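PDB 3CRJ: transcription regulator from Haloarcula marismortui ATCC 43049, which probably binds operator DNA through a helix-turn-helix motif and acts as a TetR-family transcriptional repressor. Local coordinates for residues A[133-136]-A[137-141]; A[165-168]-A[169-173]; A[185-188]-A[189-192]; A[191-194]-A[195-199]. All coordinates share one frame; numbering follows the deposited sequence.

Interaction 1: residues A[133-136]-A[137-141]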
loop_
_atom_site.group_PDB
_atom_site.type_symbol
_atom_site.label_atom_id
_atom_site.label_comp_id
_atom_site.label_asym_id
_atom_site.label_seq_id
_atom_site.Cartn_x
_atom_site.Cartn_y
_atom_site.Cartn_z
ATOM N N TYR A 133 9.090 -7.750 -12.296
ATOM C CA TYR A 133 8.507 -8.681 -13.236
ATOM C C TYR A 133 7.259 -8.082 -13.860
ATOM O O TYR A 133 7.050 -8.178 -15.086
ATOM C CB TYR A 133 8.145 -10.005 -12.563
ATOM C CG TYR A 133 7.574 -10.981 -13.551
ATOM C CD1 TYR A 133 8.422 -11.718 -14.395
ATOM C CD2 TYR A 133 6.190 -11.145 -13.687
ATOM C CE1 TYR A 133 7.908 -12.605 -15.334
ATOM C CE2 TYR A 133 5.656 -12.031 -14.644
ATOM C CZ TYR A 133 6.525 -12.758 -15.455
ATOM O OH TYR A 133 6.029 -13.669 -16.375
ATOM N N VAL A 134 6.446 -7.457 -13.008
ATOM C CA VAL A 134 5.213 -6.833 -13.447
ATOM C C VAL A 134 5.555 -5.676 -14.347
ATOM O O VAL A 134 5.062 -5.596 -15.460
ATOM C CB VAL A 134 4.323 -6.413 -12.252
ATOM C CG1 VAL A 134 3.146 -5.546 -12.709
ATOM C CG2 VAL A 134 3.831 -7.669 -11.488
ATOM N N ARG A 135 6.431 -4.801 -13.874
ATOM C CA ARG A 135 6.988 -3.716 -14.679
ATOM C C ARG A 135 7.467 -4.191 -16.082
ATOM O O ARG A 135 7.052 -3.634 -17.108
ATOM C CB ARG A 135 8.119 -3.077 -13.883
ATOM C CG ARG A 135 8.665 -1.778 -14.419
ATOM C CD ARG A 135 9.986 -1.429 -13.710
ATOM N NE ARG A 135 10.941 -0.766 -14.610
ATOM C CZ ARG A 135 12.164 -1.211 -14.904
ATOM N NH1 ARG A 135 12.653 -2.342 -14.376
ATOM N NH2 ARG A 135 12.914 -0.514 -15.745
ATOM N N TYR A 136 8.313 -5.225 -16.130
ATOM C CA TYR A 136 8.750 -5.774 -17.401
ATOM C C TYR A 136 7.564 -6.174 -18.277
ATOM O O TYR A 136 7.500 -5.786 -19.427
ATOM C CB TYR A 136 9.721 -6.943 -17.225
ATOM C CG TYR A 136 10.176 -7.594 -18.538
ATOM C CD1 TYR A 136 11.424 -7.320 -19.094
ATOM C CD2 TYR A 136 9.350 -8.500 -19.214
ATOM C CE1 TYR A 136 11.833 -7.935 -20.296
ATOM C CE2 TYR A 136 9.732 -9.108 -20.406
ATOM C CZ TYR A 136 10.972 -8.836 -20.952
ATOM O OH TYR A 136 11.336 -9.469 -22.151
HETATM N N MSE A 137 6.620 -6.938 -17.760
HETATM C CA MSE A 137 5.530 -7.400 -18.618
HETATM C C MSE A 137 4.558 -6.291 -19.025
HETATM O O MSE A 137 3.954 -6.361 -20.088
HETATM C CB MSE A 137 4.777 -8.543 -17.973
HETATM C CG MSE A 137 4.044 -8.109 -16.761
HETATM SE SE MSE A 137 2.853 -9.462 -16.117
HETATM C CE MSE A 137 1.414 -8.238 -15.736
ATOM N N LEU A 138 4.425 -5.268 -18.198
ATOM C CA LEU A 138 3.570 -4.134 -18.529
ATOM C C LEU A 138 4.209 -3.178 -19.535
ATOM O O LEU A 138 3.604 -2.856 -20.561
ATOM C CB LEU A 138 3.189 -3.378 -17.262
ATOM C CG LEU A 138 2.016 -3.992 -16.496
ATOM C CD1 LEU A 138 1.762 -3.167 -15.247
ATOM C CD2 LEU A 138 0.787 -4.070 -17.359
ATOM N N LYS A 139 5.432 -2.732 -19.256
ATOM C CA LYS A 139 6.190 -1.980 -20.239
ATOM C C LYS A 139 6.314 -2.667 -21.610
ATOM O O LYS A 139 6.208 -2.007 -22.651
ATOM C CB LYS A 139 7.562 -1.661 -19.715
ATOM C CG LYS A 139 8.206 -0.506 -20.434
ATOM C CD LYS A 139 9.308 0.067 -19.585
ATOM C CE LYS A 139 10.493 -0.901 -19.472
ATOM N NZ LYS A 139 11.159 -1.107 -20.765
ATOM N N ALA A 140 6.500 -3.983 -21.606
ATOM C CA ALA A 140 6.611 -4.748 -22.848
ATOM C C ALA A 140 5.379 -4.688 -23.729
ATOM O O ALA A 140 5.513 -4.627 -24.926
ATOM C CB ALA A 140 6.996 -6.206 -22.578
ATOM N N VAL A 141 4.180 -4.689 -23.161
ATOM C CA VAL A 141 3.017 -4.689 -24.036
ATOM C C VAL A 141 2.764 -3.261 -24.508
ATOM O O VAL A 141 2.402 -3.032 -25.672
ATOM C CB VAL A 141 1.786 -5.389 -23.439
ATOM C CG1 VAL A 141 1.398 -4.778 -22.113
ATOM C CG2 VAL A 141 0.621 -5.342 -24.425
#
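Tyr133 and Met137 (a selenomethionine, atom SE) form a Met-aromatic contact one turn apart on helix 121-148, in the all-helical C-terminal region of this TetR-family regulator. The two side chains cross at roughly a right angle. SE is 4.1 Å from Tyr133 CE2 and 5.1 Å from the centroid of the Tyr133 ring, 55° off the normal, an oblique approach. Met137 reaches this place because its CG sits between the backbone N and the carbonyl carbon (chi1 67°), which directs the chain back along the helix. Val134 CG1 sits against the gap between two methyl groups, 4.4 Å from Met137 CE and 3.7 Å from Leu138 CD1. Val134 and Leu138 run side by side, pointing the same way, and form a ridge that meets Leu164 of helix 156-176. Leu92 and Leu96 of helix 85-97 take up Met137, while Phe73 and Val74 of helix 58-78 receive the Tyr133 ring, so this part of helix 121-148 packs against three helices. The polar strip is different: the Arg135 guanidinium is held by salt bridges to Glu132 and Glu157, which probably eases the proximity of Lys139. That lysine folds at its last two torsions, and Arg135 NH2 and Lys139 NZ are 5.4 Å apart.

Interaction 2: residues A[165-168]-A[169-173]; sequences TIID and GARTR
Residues 165-173 are continuous alpha-helix: Gly169 N bonds to Thr165 O at 2.7 Å, Ala170 N to Ile166 O at 3.0 Å and Arg171 N to Ile167 O at 3.2 Å. They belong to helix 156-176, one of the two helices that form the core of the dimer interface, a four-helix bundle as in other TetR-family proteins. The principal side-chain contact is an Asp168-Arg171 salt bridge, spaced i to i+3, with OD1 and NH1 2.7 Å apart. OD1 meets NH1 at the guanidinium edge, near its plane, yet the hydrogen bond is bent (128°) and counts as weak, and the carboxylate and guanidinium planes stand 50° apart. With CG beside the backbone N (chi1 -67°) and the chain extended from CG to NE, the Arg171 head reaches back along the preceding turn. There Ile167 CG2 lies over the centre of one guanidinium face, 3.5 Å above its plane, so a methyl group backs the same charged head that Asp168 meets at the edge. The other carboxylate oxygen of Asp168, OD2, forms a salt bridge with Arg173 NH1 of the second subunit, and the reciprocal pair repeats it. One buried acid thus ties its own helix to the partner chain. Thr172 OG1 bonds to Thr172 OG1 of the second subunit, and it lies 2.9 Å from Asp168 O.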
loop_
_atom_site.group_PDB
_atom_site.type_symbol
_atom_site.label_atom_id
_atom_site.label_comp_id
_atom_site.label_asym_id
_atom_site.label_seq_id
_atom_site.Cartn_x
_atom_site.Cartn_y
_atom_site.Cartn_z
ATOM N N THR A 165 1.504 2.111 -9.526
ATOM C CA THR A 165 1.038 2.822 -8.361
ATOM C C THR A 165 -0.424 2.501 -8.098
ATOM O O THR A 165 -0.794 2.123 -6.982
ATOM C CB THR A 165 1.267 4.329 -8.480
ATOM O OG1 THR A 165 2.664 4.575 -8.702
ATOM C CG2 THR A 165 0.820 5.016 -7.195
ATOM N N ILE A 166 -1.237 2.619 -9.140
ATOM C CA ILE A 166 -2.646 2.218 -9.087
ATOM C C ILE A 166 -2.716 0.811 -8.502
ATOM O O ILE A 166 -3.379 0.615 -7.495
ATOM C CB ILE A 166 -3.351 2.366 -10.481
ATOM C CG1 ILE A 166 -3.408 3.839 -10.867
ATOM C CG2 ILE A 166 -4.744 1.736 -10.500
ATOM C CD1 ILE A 166 -3.520 4.077 -12.347
ATOM N N ILE A 167 -1.990 -0.149 -9.073
ATOM C CA ILE A 167 -2.021 -1.515 -8.545
ATOM C C ILE A 167 -1.733 -1.554 -7.038
ATOM O O ILE A 167 -2.525 -2.102 -6.253
ATOM C CB ILE A 167 -1.021 -2.441 -9.224
ATOM C CG1 ILE A 167 -1.161 -2.396 -10.747
ATOM C CG2 ILE A 167 -1.162 -3.899 -8.669
ATOM C CD1 ILE A 167 -2.508 -2.739 -11.192
ATOM N N ASP A 168 -0.612 -0.974 -6.626
ATOM C CA ASP A 168 -0.278 -1.002 -5.213
ATOM C C ASP A 168 -1.246 -0.202 -4.358
ATOM O O ASP A 168 -1.419 -0.529 -3.193
ATOM C CB ASP A 168 1.178 -0.625 -4.946
ATOM C CG ASP A 168 2.143 -1.755 -5.329
ATOM O OD1 ASP A 168 1.825 -2.952 -5.083
ATOM O OD2 ASP A 168 3.219 -1.459 -5.897
ATOM N N GLY A 169 -1.877 0.825 -4.931
ATOM C CA GLY A 169 -2.898 1.563 -4.211
ATOM C C GLY A 169 -4.046 0.655 -3.824
ATOM O O GLY A 169 -4.455 0.591 -2.651
ATOM N N ALA A 170 -4.562 -0.047 -4.829
ATOM C CA ALA A 170 -5.680 -0.952 -4.673
ATOM C C ALA A 170 -5.397 -2.006 -3.607
ATOM O O ALA A 170 -6.256 -2.274 -2.777
ATOM C CB ALA A 170 -5.975 -1.609 -5.998
ATOM N N ARG A 171 -4.208 -2.606 -3.618
ATOM C CA ARG A 171 -3.924 -3.698 -2.687
ATOM C C ARG A 171 -3.889 -3.225 -1.228
ATOM O O ARG A 171 -4.241 -3.983 -0.319
ATOM C CB ARG A 171 -2.603 -4.402 -3.003
ATOM C CG ARG A 171 -2.546 -5.172 -4.267
ATOM C CD ARG A 171 -1.101 -5.219 -4.666
ATOM N NE ARG A 171 -0.832 -6.117 -5.775
ATOM C CZ ARG A 171 0.357 -6.217 -6.366
ATOM N NH1 ARG A 171 1.374 -5.475 -5.953
ATOM N NH2 ARG A 171 0.537 -7.047 -7.379
ATOM N N THR A 172 -3.433 -1.996 -1.015
ATOM C CA THR A 172 -3.350 -1.443 0.317
ATOM C C THR A 172 -4.742 -1.086 0.814
ATOM O O THR A 172 -5.090 -1.396 1.970
ATOM C CB THR A 172 -2.466 -0.195 0.363
ATOM O OG1 THR A 172 -1.229 -0.482 -0.287
ATOM C CG2 THR A 172 -2.151 0.180 1.778
ATOM N N ARG A 173 -5.534 -0.440 -0.039
ATOM C CA ARG A 173 -6.833 0.063 0.376
ATOM C C ARG A 173 -7.811 -1.093 0.524
ATOM O O ARG A 173 -8.748 -1.026 1.322
ATOM C CB ARG A 173 -7.373 1.099 -0.606
ATOM C CG ARG A 173 -6.517 2.333 -0.784
ATOM C CD ARG A 173 -7.123 3.301 -1.823
ATOM N NE ARG A 173 -8.500 3.646 -1.480
ATOM C CZ ARG A 173 -8.840 4.577 -0.598
ATOM N NH1 ARG A 173 -7.905 5.286 0.032
ATOM N NH2 ARG A 173 -10.119 4.803 -0.335
#

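Interaction 3: residues A[185-188]-A[189-192]; sequences TARQ and TASE
Two side-chain bridges of i to i+4 spacing, Arg187-Ser191 and Gln188-Glu192, follow one another in sequence on helix 181-198, on different sides of this last helix of the chain, which is part of the TetR-type dimer bundle. Arg187 NH1 donates to Ser191 OG at 3.0 Å, with the oxygen near the guanidinium plane at its edge. The arginine bends at chi2 (45°), which brings its head alongside the helix and within range of the serine one turn on. This bond is the lesser hold on the group: NE makes a salt bridge to Asp94 and NH2 bonds to Asn90, both on helix 85-97. Three nitrogens with three separate partners fix the rotation of the guanidinium and join the two helices. Gln188 NE2 makes the other bridge, to Glu192 OE2, at 2.8 Å and almost straight (171°). The acceptor lies in the amide plane, whereas the nitrogen meets the carboxylate from above its plane, in keeping with the nearly perpendicular setting of the two flat groups (87°). Both chains run extended beyond CG. Glu192 OE1 turns to the second subunit, where Tyr193 OH and His158 NE2 bond to it; each carboxylate oxygen therefore has partners of its own. The side facing helix 156-176 carries Ala186, on Ile166 and Ala170, and Ala190, on Leu163. Thr189 OG1 pairs with Ser162 OG of the second subunit and lies 3.2 Å from Thr185 O.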
loop_
_atom_site.group_PDB
_atom_site.type_symbol
_atom_site.label_atom_id
_atom_site.label_comp_id
_atom_site.label_asym_id
_atom_site.label_seq_id
_atom_site.Cartn_x
_atom_site.Cartn_y
_atom_site.Cartn_z
ATOM N N THR A 185 -12.695 -0.834 -8.379
ATOM C CA THR A 185 -12.593 0.572 -8.788
ATOM C C THR A 185 -11.212 0.877 -9.385
ATOM O O THR A 185 -11.112 1.605 -10.403
ATOM C CB THR A 185 -12.888 1.596 -7.667
ATOM O OG1 THR A 185 -11.686 1.846 -6.942
ATOM C CG2 THR A 185 -14.013 1.143 -6.705
ATOM N N ALA A 186 -10.156 0.343 -8.770
ATOM C CA ALA A 186 -8.796 0.517 -9.312
ATOM C C ALA A 186 -8.629 -0.061 -10.717
ATOM O O ALA A 186 -7.916 0.502 -11.542
ATOM C CB ALA A 186 -7.742 -0.051 -8.382
ATOM N N ARG A 187 -9.301 -1.173 -10.988
ATOM C CA ARG A 187 -9.319 -1.722 -12.328
ATOM C C ARG A 187 -9.813 -0.672 -13.292
ATOM O O ARG A 187 -9.237 -0.530 -14.373
ATOM C CB ARG A 187 -10.195 -2.990 -12.400
ATOM C CG ARG A 187 -10.117 -3.733 -13.722
ATOM C CD ARG A 187 -8.644 -3.868 -14.211
ATOM N NE ARG A 187 -8.534 -4.366 -15.590
ATOM C CZ ARG A 187 -8.509 -3.601 -16.682
ATOM N NH1 ARG A 187 -8.593 -2.273 -16.583
ATOM N NH2 ARG A 187 -8.409 -4.165 -17.882
ATOM N N GLN A 188 -10.856 0.068 -12.911
ATOM C CA GLN A 188 -11.433 1.127 -13.760
ATOM C C GLN A 188 -10.506 2.332 -13.885
ATOM O O GLN A 188 -10.352 2.914 -14.986
ATOM C CB GLN A 188 -12.777 1.607 -13.232
ATOM C CG GLN A 188 -13.418 2.583 -14.207
ATOM C CD GLN A 188 -14.790 3.070 -13.776
ATOM O OE1 GLN A 188 -15.611 2.288 -13.309
ATOM N NE2 GLN A 188 -15.043 4.365 -13.937
ATOM N N THR A 189 -9.894 2.708 -12.754
ATOM C CA THR A 189 -8.857 3.729 -12.760
ATOM C C THR A 189 -7.751 3.337 -13.750
ATOM O O THR A 189 -7.420 4.119 -14.663
ATOM C CB THR A 189 -8.287 3.905 -11.373
ATOM O OG1 THR A 189 -9.342 4.279 -10.487
ATOM C CG2 THR A 189 -7.207 4.977 -11.358
ATOM N N ALA A 190 -7.217 2.123 -13.610
ATOM C CA ALA A 190 -6.245 1.618 -14.570
ATOM C C ALA A 190 -6.703 1.755 -16.034
ATOM O O ALA A 190 -5.931 2.214 -16.856
ATOM C CB ALA A 190 -5.859 0.177 -14.260
ATOM N N SER A 191 -7.932 1.381 -16.383
ATOM C CA SER A 191 -8.348 1.574 -17.781
ATOM C C SER A 191 -8.435 3.039 -18.177
ATOM O O SER A 191 -7.893 3.428 -19.203
ATOM C CB SER A 191 -9.650 0.848 -18.145
ATOM O OG SER A 191 -9.306 -0.363 -18.800
ATOM N N GLU A 192 -9.090 3.856 -17.353
ATOM C CA GLU A 192 -9.184 5.281 -17.637
ATOM C C GLU A 192 -7.794 5.865 -17.818
ATOM O O GLU A 192 -7.529 6.565 -18.811
ATOM C CB GLU A 192 -9.944 6.016 -16.532
ATOM C CG GLU A 192 -11.424 5.759 -16.521
ATOM C CD GLU A 192 -12.070 6.061 -15.187
ATOM O OE1 GLU A 192 -11.357 6.174 -14.172
ATOM O OE2 GLU A 192 -13.311 6.169 -15.136
#

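Interaction 4: residues A[191-194]-A[195-199]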
loop_
_atom_site.group_PDB
_atom_site.type_symbol
_atom_site.label_atom_id
_atom_site.label_comp_id
_atom_site.label_asym_id
_atom_site.label_seq_id
_atom_site.Cartn_x
_atom_site.Cartn_y
_atom_site.Cartn_z
ATOM N N SER A 191 -7.932 1.381 -16.383
ATOM C CA SER A 191 -8.348 1.574 -17.781
ATOM C C SER A 191 -8.435 3.039 -18.177
ATOM O O SER A 191 -7.893 3.428 -19.203
ATOM C CB SER A 191 -9.650 0.848 -18.145
ATOM O OG SER A 191 -9.306 -0.363 -18.800
ATOM N N GLU A 192 -9.090 3.856 -17.353
ATOM C CA GLU A 192 -9.184 5.281 -17.637
ATOM C C GLU A 192 -7.794 5.865 -17.818
ATOM O O GLU A 192 -7.529 6.565 -18.811
ATOM C CB GLU A 192 -9.944 6.016 -16.532
ATOM C CG GLU A 192 -11.424 5.759 -16.521
ATOM C CD GLU A 192 -12.070 6.061 -15.187
ATOM O OE1 GLU A 192 -11.357 6.174 -14.172
ATOM O OE2 GLU A 192 -13.311 6.169 -15.136
ATOM N N TYR A 193 -6.893 5.544 -16.892
ATOM C CA TYR A 193 -5.558 6.106 -16.952
ATOM C C TYR A 193 -4.881 5.730 -18.247
ATOM O O TYR A 193 -4.301 6.593 -18.928
ATOM C CB TYR A 193 -4.665 5.668 -15.792
ATOM C CG TYR A 193 -3.289 6.250 -15.964
ATOM C CD1 TYR A 193 -3.068 7.615 -15.770
ATOM C CD2 TYR A 193 -2.230 5.461 -16.386
ATOM C CE1 TYR A 193 -1.836 8.164 -15.958
ATOM C CE2 TYR A 193 -0.977 6.002 -16.600
ATOM C CZ TYR A 193 -0.787 7.358 -16.385
ATOM O OH TYR A 193 0.451 7.912 -16.605
ATOM N N ALA A 194 -4.941 4.440 -18.571
ATOM C CA ALA A 194 -4.225 3.897 -19.713
ATOM C C ALA A 194 -4.773 4.474 -21.015
ATOM O O ALA A 194 -4.015 4.752 -21.955
ATOM C CB ALA A 194 -4.352 2.416 -19.722
ATOM N N ASP A 195 -6.092 4.657 -21.064
ATOM C CA ASP A 195 -6.735 5.020 -22.307
ATOM C C ASP A 195 -6.433 6.479 -22.599
ATOM O O ASP A 195 -6.297 6.875 -23.756
ATOM C CB ASP A 195 -8.234 4.759 -22.237
ATOM C CG ASP A 195 -8.593 3.255 -22.302
ATOM O OD1 ASP A 195 -9.723 2.981 -22.758
ATOM O OD2 ASP A 195 -7.798 2.344 -21.903
ATOM N N ALA A 196 -6.296 7.260 -21.529
ATOM C CA ALA A 196 -5.994 8.675 -21.626
ATOM C C ALA A 196 -4.547 8.894 -22.073
ATOM O O ALA A 196 -4.240 9.866 -22.783
ATOM C CB ALA A 196 -6.264 9.363 -20.302
HETATM N N MSE A 197 -3.666 7.981 -21.696
HETATM C CA MSE A 197 -2.278 8.103 -22.098
HETATM C C MSE A 197 -2.018 7.506 -23.485
HETATM O O MSE A 197 -1.311 8.090 -24.305
HETATM C CB MSE A 197 -1.355 7.506 -21.037
HETATM C CG MSE A 197 -1.499 8.164 -19.657
HETATM SE SE MSE A 197 -0.983 10.066 -19.641
HETATM C CE MSE A 197 -2.709 10.939 -19.812
ATOM N N LEU A 198 -2.613 6.356 -23.754
ATOM C CA LEU A 198 -2.195 5.554 -24.889
ATOM C C LEU A 198 -3.031 5.749 -26.131
ATOM O O LEU A 198 -2.500 5.766 -27.234
ATOM C CB LEU A 198 -2.239 4.081 -24.506
ATOM C CG LEU A 198 -1.029 3.413 -23.859
ATOM C CD1 LEU A 198 0.001 4.379 -23.294
ATOM C CD2 LEU A 198 -1.538 2.457 -22.806
ATOM N N GLN A 199 -4.342 5.850 -25.954
ATOM C CA GLN A 199 -5.251 5.924 -27.086
ATOM C C GLN A 199 -5.892 7.296 -27.102
ATOM O O GLN A 199 -5.181 8.281 -26.884
ATOM C CB GLN A 199 -6.313 4.823 -27.028
ATOM C CG GLN A 199 -5.787 3.459 -26.642
ATOM C CD GLN A 199 -6.321 2.372 -27.541
ATOM O OE1 GLN A 199 -5.921 2.262 -28.706
ATOM N NE2 GLN A 199 -7.218 1.550 -27.012
ATOM O OXT GLN A 199 -7.093 7.453 -27.313
#
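Met197 CG, in a selenomethionine (atom SE), lies over one face of the Tyr193 ring, a CH-pi and Met-aromatic contact at the C-terminal end of helix 181-198, beside the subunit interface of the TetR-type dimer. CG is 3.8 Å from the centroid of the Tyr193 ring, displaced toward the hydroxyl end, where Tyr193 CZ is its nearest ring atom at 3.4 Å. The Met197 chain bends at chi2 (-64°) and again at chi3, with SE oblique to the ring and 4.0 Å from Tyr193 OH. That hydroxyl has polar partners of its own, Ser162 OG of the same chain and Glu192 OE1 of the second subunit, so the phenol end links both copies while its ring carries the selenomethionine. Backbone acceptors are met by the following turn. Ser191 O takes Asp195 N at 2.9 Å, Glu192 O takes Ala196 N and Tyr193 O takes Met197 N. Asp195 N also bonds weakly to Glu192 O, and Met197 N weakly to Ala194 O, which adds i to i+3 character to this last part of the helix. Ala194 O accepts Leu198 N at 2.8 Å, and Asp195 O accepts the backbone N of Gln199, the final residue. Leu198 O accepts a hydrogen bond from Thr152 OG1, and the backbones of the two residues are bonded as well. On its apolar side, Leu198 CD2 lies 4.2 Å from Ala194 CB.

All four contacts are single-turn pairings within the helical C-terminal region, in chain order on helices 121-148, 156-176 and 181-198, the last two overlapping at Ser191 and Glu192. Interaction 1 touches none of the other three, its nearest atoms lying about 5 to 8 Å from theirs and its centre about 17 Å from that of interaction 2, and no other protein chain of the assembly touches it. Interactions 2 and 3, with centres about 11 Å apart, meet directly where Ala170 CB packs on Ala186 CB at 3.4 Å. Ile166 extends the seam to interaction 4 through Tyr193. Since 2, 3 and 4 all touch the second subunit, they trace the dimer interface, whereas interaction 1 belongs to packing within one subunit.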